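Local coordinates for amino acid adenylation domain-containing protein (PDB 6ULX), which probably activates 4-methyl-2-oxopentanoate or a similar 2-oxo acid as its acyl adenylate, acting as an ANL-superfamily adenylation enzyme, at residues M333-S338 and T416-Y421. Numbering follows the deposited sequence.
Sequences MSEISS and TTMKGY. With QA7 (5'-O-{(S)-hydroxy[(4-methyl-2-oxopentanoyl)oxy]phosphoryl}adenosine), chain B.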
ATOM      1  N   MET A 333      -5.350  -0.568  -3.647  1.00 37.67           N
ATOM      2  CA  MET A 333      -5.904  -0.915  -2.349  1.00 42.54           C
ATOM      3  C   MET A 333      -5.981  -2.428  -2.233  1.00 36.95           C
ATOM      4  O   MET A 333      -5.994  -3.147  -3.234  1.00 35.56           O
ATOM      5  CB  MET A 333      -7.302  -0.306  -2.140  1.00 40.70           C
ATOM      6  CG  MET A 333      -7.399   1.169  -2.458  1.00 40.21           C
ATOM      7  SD  MET A 333      -9.114   1.759  -2.407  1.00 42.02           S
ATOM      8  CE  MET A 333      -9.534   1.427  -0.696  1.00 38.21           C
ATOM      9  N   SER A 334      -6.034  -2.908  -0.989  1.00 36.69           N
ATOM     10  CA  SER A 334      -6.272  -4.329  -0.764  1.00 38.03           C
ATOM     11  C   SER A 334      -7.591  -4.768  -1.391  1.00 44.21           C
ATOM     12  O   SER A 334      -7.682  -5.865  -1.955  1.00 39.77           O
ATOM     13  CB  SER A 334      -6.278  -4.627   0.735  1.00 40.67           C
ATOM     14  OG  SER A 334      -5.005  -4.380   1.308  1.00 57.20           O
ATOM     15  N   GLU A 335      -8.618  -3.917  -1.310  1.00 37.94           N
ATOM     16  CA  GLU A 335      -9.939  -4.295  -1.793  1.00 40.89           C
ATOM     17  C   GLU A 335      -9.967  -4.526  -3.297  1.00 40.17           C
ATOM     18  O   GLU A 335     -10.864  -5.229  -3.788  1.00 37.29           O
ATOM     19  CB  GLU A 335     -10.968  -3.223  -1.418  1.00 40.47           C
ATOM     20  CG  GLU A 335     -11.266  -3.134   0.075  1.00 35.91           C
ATOM     21  CD  GLU A 335     -10.235  -2.332   0.841  1.00 41.24           C
ATOM     22  OE1 GLU A 335      -9.191  -1.969   0.256  1.00 39.50           O
ATOM     23  OE2 GLU A 335     -10.471  -2.058   2.036  1.00 48.21           O
ATOM     24  N   ILE A 336      -9.021  -3.952  -4.036  1.00 35.73           N
ATOM     25  CA  ILE A 336      -8.957  -4.127  -5.479  1.00 36.37           C
ATOM     26  C   ILE A 336      -7.706  -4.900  -5.889  1.00 38.71           C
ATOM     27  O   ILE A 336      -7.265  -4.796  -7.031  1.00 37.03           O
ATOM     28  CB  ILE A 336      -9.047  -2.779  -6.208  1.00 39.79           C
ATOM     29  CG1 ILE A 336      -7.962  -1.822  -5.717  1.00 35.50           C
ATOM     30  CG2 ILE A 336     -10.424  -2.160  -5.997  1.00 40.14           C
ATOM     31  CD1 ILE A 336      -8.099  -0.405  -6.265  1.00 37.33           C
ATOM     32  N   SER A 337      -7.137  -5.674  -4.964  1.00 37.66           N
ATOM     33  CA  SER A 337      -5.994  -6.538  -5.235  1.00 40.52           C
ATOM     34  C   SER A 337      -4.799  -5.741  -5.760  1.00 43.38           C
ATOM     35  O   SER A 337      -4.176  -6.102  -6.758  1.00 42.32           O
ATOM     36  CB  SER A 337      -6.382  -7.656  -6.210  1.00 42.95           C
ATOM     37  OG  SER A 337      -6.878  -7.133  -7.425  1.00 49.90           O
ATOM     38  N   SER A 338      -4.487  -4.645  -5.064  1.00 40.16           N
ATOM     39  CA  SER A 338      -3.265  -3.876  -5.267  1.00 36.91           C
ATOM     40  C   SER A 338      -3.424  -2.830  -6.363  1.00 36.91           C
ATOM     41  O   SER A 338      -4.526  -2.327  -6.592  1.00 44.20           O
ATOM     42  CB  SER A 338      -2.078  -4.807  -5.589  1.00 39.23           C
ATOM     43  OG  SER A 338      -2.044  -5.161  -6.964  1.00 42.75           O
ATOM     44  N   THR A 416     -11.019  -6.633 -10.714  1.00 38.78           N
ATOM     45  CA  THR A 416     -10.047  -6.876  -9.658  1.00 41.24           C
ATOM     46  C   THR A 416     -10.623  -6.682  -8.264  1.00 41.12           C
ATOM     47  O   THR A 416      -9.871  -6.733  -7.283  1.00 38.80           O
ATOM     48  CB  THR A 416      -8.834  -5.952  -9.828  1.00 39.22           C
ATOM     49  OG1 THR A 416      -9.199  -4.616  -9.451  1.00 42.81           O
ATOM     50  CG2 THR A 416      -8.357  -5.947 -11.276  1.00 39.37           C
ATOM     51  N   THR A 417     -11.930  -6.460  -8.150  1.00 40.66           N
ATOM     52  CA  THR A 417     -12.529  -6.103  -6.870  1.00 37.32           C
ATOM     53  C   THR A 417     -12.818  -7.349  -6.042  1.00 39.55           C
ATOM     54  O   THR A 417     -13.200  -8.393  -6.577  1.00 35.79           O
ATOM     55  CB  THR A 417     -13.812  -5.307  -7.090  1.00 38.68           C
ATOM     56  OG1 THR A 417     -13.521  -4.145  -7.880  1.00 39.26           O
ATOM     57  CG2 THR A 417     -14.418  -4.874  -5.755  1.00 37.60           C
ATOM     58  N   MET A 418     -12.633  -7.223  -4.729  1.00 35.81           N
ATOM     59  CA  MET A 418     -12.819  -8.330  -3.814  1.00 38.90           C
ATOM     60  C   MET A 418     -14.251  -8.868  -3.893  1.00 42.80           C
ATOM     61  O   MET A 418     -15.161  -8.242  -4.443  1.00 42.49           O
ATOM     62  CB  MET A 418     -12.529  -7.889  -2.380  1.00 40.17           C
ATOM     63  CG  MET A 418     -13.435  -6.736  -1.903  1.00 39.93           C
ATOM     64  SD  MET A 418     -13.248  -6.335  -0.160  1.00 35.34           S
ATOM     65  CE  MET A 418     -14.426  -5.005   0.019  1.00 42.67           C
ATOM     66  N   LYS A 419     -14.442 -10.058  -3.313  1.00 44.76           N
ATOM     67  CA  LYS A 419     -15.797 -10.529  -3.057  1.00 43.25           C
ATOM     68  C   LYS A 419     -16.486  -9.660  -2.011  1.00 42.52           C
ATOM     69  O   LYS A 419     -17.705  -9.477  -2.061  1.00 41.32           O
ATOM     70  CB  LYS A 419     -15.787 -11.979  -2.580  1.00 46.90           C
ATOM     71  CG  LYS A 419     -15.279 -12.997  -3.592  1.00 49.33           C
ATOM     72  CD  LYS A 419     -15.726 -14.397  -3.178  1.00 48.32           C
ATOM     73  CE  LYS A 419     -14.976 -15.483  -3.919  1.00 52.55           C
ATOM     74  NZ  LYS A 419     -15.451 -16.837  -3.513  1.00 58.89           N
ATOM     75  N   GLY A 420     -15.724  -9.134  -1.054  1.00 45.72           N
ATOM     76  CA  GLY A 420     -16.271  -8.297  -0.005  1.00 39.45           C
ATOM     77  C   GLY A 420     -15.600  -8.538   1.332  1.00 44.46           C
ATOM     78  O   GLY A 420     -14.819  -9.487   1.481  1.00 42.34           O
ATOM     79  N   TYR A 421     -15.869  -7.674   2.305  1.00 38.29           N
ATOM     80  CA  TYR A 421     -15.365  -7.895   3.653  1.00 40.08           C
ATOM     81  C   TYR A 421     -16.047  -9.115   4.260  1.00 41.27           C
ATOM     82  O   TYR A 421     -17.258  -9.314   4.103  1.00 44.48           O
ATOM     83  CB  TYR A 421     -15.605  -6.661   4.526  1.00 39.04           C
ATOM     84  CG  TYR A 421     -14.952  -5.402   3.995  1.00 40.18           C
ATOM     85  CD1 TYR A 421     -13.570  -5.298   3.897  1.00 40.26           C
ATOM     86  CD2 TYR A 421     -15.717  -4.313   3.604  1.00 39.53           C
ATOM     87  CE1 TYR A 421     -12.972  -4.149   3.415  1.00 39.63           C
ATOM     88  CE2 TYR A 421     -15.130  -3.159   3.125  1.00 36.73           C
ATOM     89  CZ  TYR A 421     -13.758  -3.083   3.031  1.00 41.28           C
ATOM     90  OH  TYR A 421     -13.163  -1.936   2.551  1.00 43.16           O
TER
HETATM   91  C01 QA7 B 701       0.049  -1.740  -4.036  1.00 40.59           C
HETATM   92  C02 QA7 B 701      -0.474  -0.315  -4.161  1.00 44.50           C
HETATM   93  C03 QA7 B 701       0.579   0.512  -4.898  1.00 46.68           C
HETATM   94  C04 QA7 B 701      -0.870   0.264  -2.814  1.00 43.37           C
HETATM   95  C05 QA7 B 701      -1.906  -0.615  -2.105  1.00 44.21           C
HETATM   96  C06 QA7 B 701      -2.208  -0.391  -0.631  1.00 43.34           C
HETATM   97  C10 QA7 B 701      -4.900   1.554   0.450  1.00 47.55           C
HETATM   98  C11 QA7 B 701      -4.852   2.917   0.715  1.00 43.22           C
HETATM   99  C12 QA7 B 701      -5.648   3.766  -0.387  1.00 38.06           C
HETATM  100  C13 QA7 B 701      -5.168   4.897  -0.307  1.00 40.76           C
HETATM  101  C14 QA7 B 701      -3.555   4.666   0.102  1.00 39.08           C
HETATM  102  C16 QA7 B 701      -2.251   3.818  -1.827  1.00 37.87           C
HETATM  103  C18 QA7 B 701      -1.466   5.696  -2.621  1.00 37.42           C
HETATM  104  C19 QA7 B 701      -0.839   6.777  -3.303  1.00 36.85           C
HETATM  105  C21 QA7 B 701      -1.772   8.260  -1.807  1.00 39.05           C
HETATM  106  C23 QA7 B 701      -2.228   5.991  -1.528  1.00 35.88           C
HETATM  107  N15 QA7 B 701      -2.708   4.813  -1.047  1.00 37.10           N
HETATM  108  N17 QA7 B 701      -1.489   4.350  -2.799  1.00 33.68           N
HETATM  109  N20 QA7 B 701      -1.013   8.020  -2.876  1.00 39.01           N
HETATM  110  N22 QA7 B 701      -2.364   7.287  -1.133  1.00 38.64           N
HETATM  111  N24 QA7 B 701      -0.032   6.516  -4.472  1.00 34.04           N
HETATM  112  O07 QA7 B 701      -3.106  -1.232   0.083  1.00 50.98           O
HETATM  113  O09 QA7 B 701      -4.262   0.875   1.493  1.00 54.96           O
HETATM  114  O25 QA7 B 701      -3.442   3.476   0.588  1.00 41.48           O
HETATM  115  O26 QA7 B 701      -5.763   5.731   0.760  1.00 40.12           O
HETATM  116  O27 QA7 B 701      -7.126   3.723  -0.105  1.00 42.82           O
HETATM  117  O28 QA7 B 701      -5.411  -1.384   1.375  1.00 45.15           O
HETATM  118  O29 QA7 B 701      -3.328  -1.225   2.659  1.00 61.81           O
HETATM  119  O30 QA7 B 701      -1.648   0.522  -0.118  1.00 52.76           O
HETATM  120  O31 QA7 B 701      -2.463  -1.465  -2.709  1.00 52.55           O
HETATM  121  P08 QA7 B 701      -4.028  -0.761   1.406  1.00 62.96           P
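Glu335 meets Met418 with its backbone and Tyr421 with its side chain, joining the adenylate-binding loop 333-338 to segment 416-421 in the AMP-binding domain of an ANL-superfamily enzyme. The loop turns the chain from strand 327-333 into the antiparallel strand 338-342, and its Met-Ser-Glu start is consistent with the A5 motif of adenylation domains, whose glutamate follows a serine or threonine.

Two hydrogen bonds tie the loop's carbonyls to 416-421. Met418 N gives its proton to Glu335 O at 2.8 Å, nearly head-on to the carbonyl (C=O...N angle 170°), and the hydroxyl of Thr416 donates to Ile336 O, tilted from that carbonyl's plane. A threonine suits this place because OG1, set between its own backbone N and carbonyl carbon, faces the loop. Ile336 CA adds a C-H...O contact to Thr416 O at 3.3 Å.

The third bond joins side chains: Tyr421 OH donates to Glu335 OE2 over 2.7 Å, on the anti side of the carboxylate and somewhat out of its plane, while OE2 lies at the ring's edge, in the ring plane. The glutamate chain, bent at chi2 (81°), turns its carboxylate to the phenol. With an alanine here, the buried phenol is likely to lose its acceptor and Met418 CE part of its support.

Apolar packing backs this bond. The flexible, unbranched Met418 lies alongside Glu335, with CE 3.7 Å from Glu335 CG and also over the centre of one Tyr421 ring face; Phe438 of strand 438-447 touches both Glu335 and Met418.

On the ligand side, Met333 lays its thioether end against the ribose hydroxyl O27, while Ser334, small enough to sit beside the phosphate, sends its backbone N straight to phosphoryl oxygen O28 of the acyl adenylate, 2.9 Å away at an N-H...O angle of 168°.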